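Local coordinates for protein CT021 (Chlamydia trachomatis serovar L2, PDB 6UXD) that is of unknown function but belongs to a family related to the LolA and LolB lipoprotein carriers, at residues 29-33 and 66-70; 44-48 and 209-215. All blocks are in the same frame, centred on the assembly; numbering follows the deposited sequence.

Interaction 1: residues 29-33 and 66-70; sequences QKFFF and WKNAF
Helix-on-sheet packing, in which a short helix covers one face of a curved antiparallel sheet, is illustrated by residues 29-33 and 66-70. The first segment is an extended strand whose side chains alternate: Lys30 and Phe32 point their CA-to-CB bonds toward the helix, while Phe31 points away. In the second a short helical turn begins at Trp66, and Phe70 follows at its C-terminal side. The nearest CA atoms, of Phe32 and Trp66, are 8.6 Å apart, a spacing spanned by side chains. Phe32 (chi1 t, chi2 -79°) projects at the helix, its CE2 4.4 Å from Trp66 CB and 4.3 Å from the backbone CA of Lys67, which lies at the ring's edge. The rings of Phe32 and Phe70 (chi1 t) have centroids 4.5 Å apart and planes at 46°; Phe70 CD1, over a face of Phe32, is 3.6 Å from Phe32 CD2. Trp66 (chi1 m, chi2 88°) reaches the aliphatic base of Lys30, whose m,m,t,m chain leads NZ away to Ser25; Lys30 CB sits 3.9 Å from Trp66 CH2.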
loop_
_atom_site.group_PDB
_atom_site.type_symbol
_atom_site.label_atom_id
_atom_site.label_comp_id
_atom_site.label_asym_id
_atom_site.label_seq_id
_atom_site.Cartn_x
_atom_site.Cartn_y
_atom_site.Cartn_z
ATOM N N GLN A 29 -3.766 -4.711 11.967
ATOM C CA GLN A 29 -2.595 -4.022 11.434
ATOM C C GLN A 29 -2.980 -2.847 10.540
ATOM O O GLN A 29 -3.933 -2.924 9.758
ATOM C CB GLN A 29 -1.732 -4.996 10.626
ATOM C CG GLN A 29 -0.898 -5.964 11.444
ATOM C CD GLN A 29 -0.107 -6.930 10.570
ATOM O OE1 GLN A 29 -0.549 -7.307 9.485
ATOM N NE2 GLN A 29 1.068 -7.328 11.039
ATOM N N LYS A 30 -2.195 -1.776 10.617
ATOM C CA LYS A 30 -2.400 -0.574 9.817
ATOM C C LYS A 30 -1.084 -0.184 9.166
ATOM O O LYS A 30 -0.066 -0.086 9.855
ATOM C CB LYS A 30 -2.908 0.596 10.673
ATOM C CG LYS A 30 -4.185 0.306 11.435
ATOM C CD LYS A 30 -5.426 0.535 10.607
ATOM C CE LYS A 30 -6.670 0.203 11.440
ATOM N NZ LYS A 30 -6.863 -1.285 11.566
ATOM N N PHE A 31 -1.113 0.069 7.856
ATOM C CA PHE A 31 0.073 0.426 7.085
ATOM C C PHE A 31 -0.144 1.761 6.379
ATOM O O PHE A 31 -1.122 1.930 5.643
ATOM C CB PHE A 31 0.384 -0.679 6.076
ATOM C CG PHE A 31 0.488 -2.038 6.703
ATOM C CD1 PHE A 31 -0.551 -2.943 6.606
ATOM C CD2 PHE A 31 1.613 -2.392 7.435
ATOM C CE1 PHE A 31 -0.466 -4.194 7.209
ATOM C CE2 PHE A 31 1.707 -3.639 8.034
ATOM C CZ PHE A 31 0.663 -4.539 7.922
ATOM N N PHE A 32 0.772 2.704 6.584
ATOM C CA PHE A 32 0.695 4.028 5.976
ATOM C C PHE A 32 1.699 4.100 4.832
ATOM O O PHE A 32 2.908 4.040 5.065
ATOM C CB PHE A 32 0.980 5.092 7.033
ATOM C CG PHE A 32 0.681 6.507 6.596
ATOM C CD1 PHE A 32 1.557 7.199 5.782
ATOM C CD2 PHE A 32 -0.454 7.161 7.050
ATOM C CE1 PHE A 32 1.290 8.496 5.396
ATOM C CE2 PHE A 32 -0.721 8.461 6.669
ATOM C CZ PHE A 32 0.146 9.131 5.848
ATOM N N PHE A 33 1.195 4.228 3.600
ATOM C CA PHE A 33 2.011 4.306 2.398
ATOM C C PHE A 33 2.079 5.748 1.917
ATOM O O PHE A 33 1.049 6.414 1.808
ATOM C CB PHE A 33 1.442 3.449 1.267
ATOM C CG PHE A 33 1.476 1.970 1.536
ATOM C CD1 PHE A 33 0.569 1.389 2.410
ATOM C CD2 PHE A 33 2.397 1.164 0.891
ATOM C CE1 PHE A 33 0.596 0.025 2.652
ATOM C CE2 PHE A 33 2.433 -0.189 1.128
ATOM C CZ PHE A 33 1.526 -0.763 2.007
ATOM N N TRP A 66 -5.899 10.485 9.448
ATOM C CA TRP A 66 -4.615 9.800 9.520
ATOM C C TRP A 66 -3.486 10.717 9.082
ATOM O O TRP A 66 -2.470 10.839 9.772
ATOM C CB TRP A 66 -4.618 8.542 8.649
ATOM C CG TRP A 66 -5.184 7.364 9.368
ATOM C CD1 TRP A 66 -6.499 6.992 9.436
ATOM C CD2 TRP A 66 -4.454 6.404 10.129
ATOM N NE1 TRP A 66 -6.627 5.855 10.193
ATOM C CE2 TRP A 66 -5.384 5.471 10.627
ATOM C CE3 TRP A 66 -3.096 6.234 10.425
ATOM C CZ2 TRP A 66 -5.000 4.385 11.416
ATOM C CZ3 TRP A 66 -2.716 5.155 11.205
ATOM C CH2 TRP A 66 -3.665 4.246 11.693
ATOM N N LYS A 67 -3.640 11.354 7.922
ATOM C CA LYS A 67 -2.588 12.231 7.430
ATOM C C LYS A 67 -2.225 13.284 8.470
ATOM O O LYS A 67 -1.051 13.447 8.816
ATOM C CB LYS A 67 -3.006 12.913 6.125
ATOM C CG LYS A 67 -2.102 14.089 5.757
ATOM C CD LYS A 67 -2.227 14.486 4.307
ATOM C CE LYS A 67 -3.608 14.989 3.965
ATOM N NZ LYS A 67 -3.939 16.218 4.714
ATOM N N ASN A 68 -3.232 13.991 8.998
ATOM C CA ASN A 68 -2.964 15.133 9.868
ATOM C C ASN A 68 -2.622 14.738 11.302
ATOM O O ASN A 68 -1.937 15.496 12.000
ATOM C CB ASN A 68 -4.160 16.088 9.874
ATOM C CG ASN A 68 -4.415 16.710 8.517
ATOM O OD1 ASN A 68 -3.613 16.582 7.596
ATOM N ND2 ASN A 68 -5.543 17.391 8.388
ATOM N N ALA A 69 -3.075 13.587 11.775
ATOM C CA ALA A 69 -2.683 13.148 13.107
ATOM C C ALA A 69 -1.403 12.316 13.119
ATOM O O ALA A 69 -0.931 11.962 14.203
ATOM C CB ALA A 69 -3.809 12.338 13.747
ATOM N N PHE A 70 -0.824 12.016 11.952
ATOM C CA PHE A 70 0.241 11.020 11.888
ATOM C C PHE A 70 1.428 11.401 12.764
ATOM O O PHE A 70 1.990 10.553 13.466
ATOM C CB PHE A 70 0.702 10.840 10.447
ATOM C CG PHE A 70 1.651 9.700 10.261
ATOM C CD1 PHE A 70 1.176 8.434 9.998
ATOM C CD2 PHE A 70 3.017 9.892 10.362
ATOM C CE1 PHE A 70 2.044 7.376 9.823
ATOM C CE2 PHE A 70 3.885 8.843 10.193
ATOM C CZ PHE A 70 3.398 7.580 9.917
#

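Interaction 2: residues 44-48 and 209-215. Unlike the reference sequence in segment 44-48: Met47 (reference Val).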
loop_
_atom_site.group_PDB
_atom_site.type_symbol
_atom_site.label_atom_id
_atom_site.label_comp_id
_atom_site.label_asym_id
_atom_site.label_seq_id
_atom_site.Cartn_x
_atom_site.Cartn_y
_atom_site.Cartn_z
ATOM N N TRP A 44 10.329 6.793 -4.844
ATOM C CA TRP A 44 10.516 6.410 -3.454
ATOM C C TRP A 44 9.172 6.320 -2.741
ATOM O O TRP A 44 8.408 7.289 -2.735
ATOM C CB TRP A 44 11.397 7.416 -2.723
ATOM C CG TRP A 44 12.803 7.472 -3.242
ATOM C CD1 TRP A 44 13.242 8.139 -4.342
ATOM C CD2 TRP A 44 13.946 6.832 -2.674
ATOM N NE1 TRP A 44 14.593 7.957 -4.495
ATOM C CE2 TRP A 44 15.052 7.166 -3.475
ATOM C CE3 TRP A 44 14.146 6.029 -1.549
ATOM C CZ2 TRP A 44 16.338 6.711 -3.194
ATOM C CZ3 TRP A 44 15.421 5.577 -1.272
ATOM C CH2 TRP A 44 16.498 5.919 -2.085
ATOM N N VAL A 45 8.923 5.182 -2.099
ATOM C CA VAL A 45 7.692 4.922 -1.360
ATOM C C VAL A 45 8.045 4.519 0.061
ATOM O O VAL A 45 8.718 3.502 0.275
ATOM C CB VAL A 45 6.851 3.816 -2.027
ATOM C CG1 VAL A 45 5.575 3.546 -1.220
ATOM C CG2 VAL A 45 6.603 4.187 -3.494
ATOM N N GLU A 46 7.530 5.260 1.023
ATOM C CA GLU A 46 7.693 4.986 2.441
ATOM C C GLU A 46 6.485 4.225 2.980
ATOM O O GLU A 46 5.346 4.520 2.618
ATOM C CB GLU A 46 7.898 6.316 3.166
ATOM C CG GLU A 46 7.620 6.369 4.627
ATOM C CD GLU A 46 7.431 7.809 5.096
ATOM O OE1 GLU A 46 8.354 8.638 4.846
ATOM O OE2 GLU A 46 6.357 8.110 5.703
ATOM N N MET A 47 6.740 3.237 3.840
ATOM C CA MET A 47 5.696 2.372 4.386
ATOM C C MET A 47 5.933 2.193 5.879
ATOM O O MET A 47 6.962 1.637 6.280
ATOM C CB MET A 47 5.685 1.006 3.697
ATOM C CG MET A 47 5.848 1.064 2.198
ATOM N N SER A 48 4.988 2.661 6.694
ATOM C CA SER A 48 5.056 2.534 8.148
ATOM C C SER A 48 4.004 1.538 8.613
ATOM O O SER A 48 2.845 1.614 8.187
ATOM C CB SER A 48 4.820 3.872 8.851
ATOM O OG SER A 48 5.420 4.942 8.163
ATOM N N SER A 209 6.249 13.741 4.534
ATOM C CA SER A 209 6.829 12.718 5.389
ATOM C C SER A 209 7.217 13.312 6.734
ATOM O O SER A 209 7.667 14.459 6.820
ATOM C CB SER A 209 8.066 12.092 4.754
ATOM O OG SER A 209 8.719 11.280 5.714
ATOM N N SER A 210 7.053 12.510 7.781
ATOM C CA SER A 210 7.546 12.839 9.110
ATOM C C SER A 210 8.930 12.253 9.395
ATOM O O SER A 210 9.472 12.475 10.483
ATOM C CB SER A 210 6.547 12.346 10.161
ATOM O OG SER A 210 6.446 10.934 10.180
ATOM N N TYR A 211 9.525 11.541 8.452
ATOM C CA TYR A 211 10.755 10.798 8.669
ATOM C C TYR A 211 11.949 11.500 8.030
ATOM O O TYR A 211 11.791 12.503 7.327
ATOM C CB TYR A 211 10.589 9.384 8.101
ATOM C CG TYR A 211 9.535 8.588 8.824
ATOM C CD1 TYR A 211 9.697 8.244 10.154
ATOM C CD2 TYR A 211 8.379 8.180 8.179
ATOM C CE1 TYR A 211 8.741 7.513 10.820
ATOM C CE2 TYR A 211 7.416 7.450 8.838
ATOM C CZ TYR A 211 7.600 7.116 10.158
ATOM O OH TYR A 211 6.636 6.386 10.824
ATOM N N PRO A 212 13.172 11.007 8.263
ATOM C CA PRO A 212 14.344 11.685 7.697
ATOM C C PRO A 212 14.310 11.719 6.178
ATOM O O PRO A 212 13.646 10.918 5.507
ATOM C CB PRO A 212 15.529 10.848 8.196
ATOM C CG PRO A 212 15.007 10.093 9.376
ATOM C CD PRO A 212 13.559 9.862 9.113
ATOM N N ALA A 213 15.066 12.673 5.645
ATOM C CA ALA A 213 15.180 12.868 4.212
ATOM C C ALA A 213 15.702 11.612 3.526
ATOM O O ALA A 213 16.305 10.728 4.143
ATOM C CB ALA A 213 16.122 14.028 3.903
ATOM N N LEU A 214 15.506 11.584 2.219
ATOM C CA LEU A 214 15.864 10.437 1.411
ATOM C C LEU A 214 17.379 10.223 1.393
ATOM O O LEU A 214 18.148 11.175 1.537
ATOM C CB LEU A 214 15.356 10.645 -0.008
ATOM C CG LEU A 214 13.831 10.719 -0.178
ATOM C CD1 LEU A 214 13.516 10.896 -1.660
ATOM C CD2 LEU A 214 13.161 9.472 0.392
ATOM N N PRO A 215 17.829 8.978 1.216
ATOM C CA PRO A 215 19.259 8.732 0.994
ATOM C C PRO A 215 19.818 9.611 -0.105
ATOM O O PRO A 215 19.177 9.848 -1.129
ATOM C CB PRO A 215 19.307 7.252 0.599
ATOM C CG PRO A 215 18.116 6.661 1.341
ATOM C CD PRO A 215 17.055 7.725 1.264
HETATM O O HOH W 1 5.583 10.042 7.321
#
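Glu46 is the polar centre of this contact, a strand carboxylate met by a loop that has no regular secondary structure. Ser209 OG donates to Glu46 OE1 at 2.8 Å and also accepts from Tyr211 N at 2.9 Å, the latter bond closing an ST turn, so one hydroxyl both shapes the loop and ties it to the strand. Water 1 extends the link, donating to Glu46 OE2 at 2.6 Å and accepting from Ser210 N at 2.9 Å. Ser48, two residues along the strand from Glu46, shares a weak hydrogen bond with the loop: Ser48 OG to Tyr211 OH, 3.3 Å; Lys77 is the stronger partner of that phenol. The edge of the tyrosine ring lies beside the carboxylate, with Tyr211 CD2 3.2 Å from Glu46 OE2. Toward the other end the contact turns apolar. Leu214 CD1 sits over the five-membered ring of Trp44, 3.9 Å from its centroid and 16° off the normal, a CH-pi contact, while Pro215 CD approaches Trp44 CZ3 at 3.7 Å. The loop thus follows the strand by side chains and water: neutral donors satisfy the buried carboxylate, with Arg36 a distant, weak ionic partner, and Leu214 covers one face of the indole.

From the N terminus the chain lays down strand 29-38, then turns back along it as strand 43-50, its antiparallel neighbour. Interaction 1 closes a short loop when helix 66-69 returns to strand 29-38, 33 residues on. Interaction 2 closes a far longer one, starting from strand 43-50 and ending 161 residues later in the loop after strand 196-204. Since residues 44-48 fall inside the first loop and 209-215 beyond it, the closures cross rather than nest. The contacts meet directly: Phe32 N and Ser48 O are 2.8 Å apart, a probable hydrogen bond, and Phe70 CZ packs 3.6 Å from Tyr211 OH. Helix and C-terminal loop therefore cover neighbouring strands side by side.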